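Local structure of Mlr7391 protein (Mesorhizobium loti, 3HK4) at residues 72-75 with 76-80. The protein is of unknown function but has an NTF2-like, SnoaL-type fold and may act as a polyketide cyclase-like enzyme. Sequence-based numbering, arbitrary orientation.
Sequences KSQW and WQENH
Two groups of Asn79 reach the carbonyl oxygen of Trp75 in the C-terminal turn of helix 66-78. Asn79 ND2 donates to Trp75 O at 2.8 Å in a nearly straight bond, with the acceptor in the plane of the amide. Asn79 N adds a weak bond to the same oxygen. The side-chain bond also lays the amide over one face of the Trp75 indole. The two planes are 21° apart, and Asn79 ND2 lies 3.3 Å from Trp75 CE2. Asn79 CB sits over the six-membered ring as a CH-pi contact. Trp75 places its ring here because CG is anti to the backbone N (chi1 177°). The pair also bonds to the second subunit: Trp75 NE1 is hydrogen-bonded to Ser63 OG of that subunit, and Asn79 OD1 to His64 N of that subunit.

One residue on, Trp76 O also takes two donors. His80 ND1 donates to Trp76 O at 2.7 Å, with the oxygen in the imidazole plane. Asn79 N donates to Trp76 O at 3.1 Å. The Trp76 and His80 side chains pack against Val105 of strand 96-107. Farther round the helix, Gln74 NE2 donates to Glu78 OE2 at 3.1 Å. It meets the anti side of the carboxylate, tilted out of its plane, and the carboxylate and amide planes are 79° apart. A water accepts from Gln77 NE2 and donates weakly to Ser73 O.

Regular i to i+4 backbone bonds, such as Trp76 N to Lys72 O at 2.8 Å, run up to Glu78. Asn79 and His80 side chains thus donate to carbonyls of the last turn, where helix 66-78 leads into strand 80-93 of the NTF2-like fold.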
ATOM      1  N   LYS A  72       3.905  -2.118   2.097  1.00 29.12           N
ATOM      2  CA  LYS A  72       2.735  -2.701   1.466  1.00 26.95           C
ATOM      3  C   LYS A  72       2.296  -3.913   2.274  1.00 29.59           C
ATOM      4  O   LYS A  72       1.095  -4.145   2.523  1.00 30.91           O
ATOM      5  CB  LYS A  72       3.102  -3.160   0.045  1.00 29.92           C
ATOM      6  CG  LYS A  72       1.936  -3.870  -0.690  1.00 36.64           C
ATOM      7  CD  LYS A  72       2.198  -4.154  -2.178  1.00 38.02           C
ATOM      8  CE  LYS A  72       2.450  -5.669  -2.471  1.00 52.25           C
ATOM      9  NZ  LYS A  72       2.499  -6.105  -3.960  1.00 46.28           N
ATOM     10  N   SER A  73       3.270  -4.716   2.681  1.00 29.48           N
ATOM     11  CA  SER A  73       2.940  -5.954   3.411  1.00 27.53           C
ATOM     12  C   SER A  73       2.326  -5.638   4.746  1.00 30.54           C
ATOM     13  O   SER A  73       1.411  -6.302   5.191  1.00 28.60           O
ATOM     14  CB  SER A  73       4.205  -6.794   3.591  1.00 29.10           C
ATOM     15  OG  SER A  73       4.780  -7.126   2.341  1.00 39.72           O
ATOM     16  N   GLN A  74       2.853  -4.645   5.435  1.00 30.82           N
ATOM     17  CA  GLN A  74       2.229  -4.241   6.700  1.00 31.63           C
ATOM     18  C   GLN A  74       0.841  -3.672   6.470  1.00 30.68           C
ATOM     19  O   GLN A  74      -0.107  -3.884   7.260  1.00 30.88           O
ATOM     20  CB  GLN A  74       3.098  -3.191   7.384  1.00 30.36           C
ATOM     21  CG  GLN A  74       2.618  -2.805   8.808  1.00 36.03           C
ATOM     22  CD  GLN A  74       2.531  -3.977   9.755  1.00 49.59           C
ATOM     23  OE1 GLN A  74       3.360  -4.874   9.704  1.00 55.18           O
ATOM     24  NE2 GLN A  74       1.506  -3.985  10.614  1.00 57.16           N
ATOM     25  N   TRP A  75       0.711  -2.901   5.411  1.00 28.34           N
ATOM     26  CA  TRP A  75      -0.625  -2.341   5.063  1.00 30.09           C
ATOM     27  C   TRP A  75      -1.623  -3.482   4.897  1.00 29.57           C
ATOM     28  O   TRP A  75      -2.737  -3.456   5.455  1.00 31.20           O
ATOM     29  CB  TRP A  75      -0.591  -1.471   3.788  1.00 28.49           C
ATOM     30  CG  TRP A  75      -1.944  -0.984   3.409  1.00 27.78           C
ATOM     31  CD1 TRP A  75      -2.531   0.175   3.809  1.00 30.52           C
ATOM     32  CD2 TRP A  75      -2.951  -1.695   2.645  1.00 30.72           C
ATOM     33  NE1 TRP A  75      -3.798   0.258   3.312  1.00 29.34           N
ATOM     34  CE2 TRP A  75      -4.101  -0.879   2.620  1.00 31.72           C
ATOM     35  CE3 TRP A  75      -2.984  -2.923   1.999  1.00 33.39           C
ATOM     36  CZ2 TRP A  75      -5.268  -1.241   1.966  1.00 31.30           C
ATOM     37  CZ3 TRP A  75      -4.173  -3.310   1.349  1.00 31.37           C
ATOM     38  CH2 TRP A  75      -5.295  -2.456   1.332  1.00 30.12           C
ATOM     39  N   TRP A  76      -1.241  -4.455   4.097  1.00 30.30           N
ATOM     40  CA  TRP A  76      -2.112  -5.587   3.832  1.00 29.07           C
ATOM     41  C   TRP A  76      -2.547  -6.312   5.132  1.00 33.47           C
ATOM     42  O   TRP A  76      -3.737  -6.619   5.342  1.00 29.61           O
ATOM     43  CB  TRP A  76      -1.408  -6.564   2.907  1.00 31.15           C
ATOM     44  CG  TRP A  76      -2.358  -7.540   2.332  1.00 34.98           C
ATOM     45  CD1 TRP A  76      -3.079  -7.402   1.191  1.00 40.15           C
ATOM     46  CD2 TRP A  76      -2.729  -8.801   2.894  1.00 37.62           C
ATOM     47  NE1 TRP A  76      -3.921  -8.504   1.011  1.00 33.15           N
ATOM     48  CE2 TRP A  76      -3.696  -9.383   2.034  1.00 34.81           C
ATOM     49  CE3 TRP A  76      -2.342  -9.497   4.035  1.00 38.65           C
ATOM     50  CZ2 TRP A  76      -4.239 -10.622   2.268  1.00 39.13           C
ATOM     51  CZ3 TRP A  76      -2.923 -10.718   4.285  1.00 39.21           C
ATOM     52  CH2 TRP A  76      -3.814 -11.294   3.388  1.00 36.93           C
ATOM     53  N   GLN A  77      -1.580  -6.561   5.997  1.00 33.62           N
ATOM     54  CA  GLN A  77      -1.847  -7.253   7.267  1.00 35.58           C
ATOM     55  C   GLN A  77      -2.832  -6.497   8.128  1.00 34.12           C
ATOM     56  O   GLN A  77      -3.687  -7.078   8.790  1.00 30.93           O
ATOM     57  CB  GLN A  77      -0.503  -7.434   8.025  1.00 35.40           C
ATOM     58  CG  GLN A  77       0.412  -8.482   7.397  1.00 49.43           C
ATOM     59  CD  GLN A  77      -0.188  -9.932   7.421  1.00 63.61           C
ATOM     60  OE1 GLN A  77      -0.907 -10.318   8.364  1.00 62.85           O
ATOM     61  NE2 GLN A  77       0.117 -10.722   6.371  1.00 59.93           N
ATOM     62  N   GLU A  78      -2.693  -5.175   8.156  1.00 34.22           N
ATOM     63  CA  GLU A  78      -3.607  -4.314   8.943  1.00 34.67           C
ATOM     64  C   GLU A  78      -5.017  -4.215   8.411  1.00 31.53           C
ATOM     65  O   GLU A  78      -5.878  -3.746   9.129  1.00 29.40           O
ATOM     66  CB  GLU A  78      -3.087  -2.889   8.952  1.00 36.50           C
ATOM     67  CG  GLU A  78      -1.718  -2.713   9.600  1.00 49.06           C
ATOM     68  CD  GLU A  78      -1.747  -2.133  11.000  1.00 55.78           C
ATOM     69  OE1 GLU A  78      -2.852  -1.884  11.553  1.00 64.47           O
ATOM     70  OE2 GLU A  78      -0.633  -1.887  11.526  1.00 68.12           O
ATOM     71  N   ASN A  79      -5.218  -4.595   7.149  1.00 28.83           N
ATOM     72  CA  ASN A  79      -6.483  -4.498   6.476  1.00 29.90           C
ATOM     73  C   ASN A  79      -7.126  -5.845   6.179  1.00 31.09           C
ATOM     74  O   ASN A  79      -8.159  -5.876   5.515  1.00 29.59           O
ATOM     75  CB  ASN A  79      -6.345  -3.722   5.167  1.00 31.66           C
ATOM     76  CG  ASN A  79      -6.225  -2.246   5.392  1.00 27.09           C
ATOM     77  OD1 ASN A  79      -7.239  -1.539   5.426  1.00 32.30           O
ATOM     78  ND2 ASN A  79      -5.031  -1.793   5.663  1.00 35.94           N
ATOM     79  N   HIS A  80      -6.528  -6.939   6.652  1.00 29.69           N
ATOM     80  CA  HIS A  80      -7.115  -8.265   6.454  1.00 30.26           C
ATOM     81  C   HIS A  80      -6.892  -9.137   7.669  1.00 33.44           C
ATOM     82  O   HIS A  80      -5.866  -9.008   8.354  1.00 36.28           O
ATOM     83  CB  HIS A  80      -6.464  -8.954   5.263  1.00 31.05           C
ATOM     84  CG  HIS A  80      -6.598  -8.207   3.984  1.00 35.85           C
ATOM     85  ND1 HIS A  80      -5.756  -7.164   3.644  1.00 35.56           N
ATOM     86  CD2 HIS A  80      -7.471  -8.340   2.963  1.00 37.97           C
ATOM     87  CE1 HIS A  80      -6.135  -6.663   2.484  1.00 40.13           C
ATOM     88  NE2 HIS A  80      -7.160  -7.369   2.039  1.00 35.09           N
TER
HETATM   89  O   HOH W   1       1.672  -9.588   4.226  1.00 48.81           O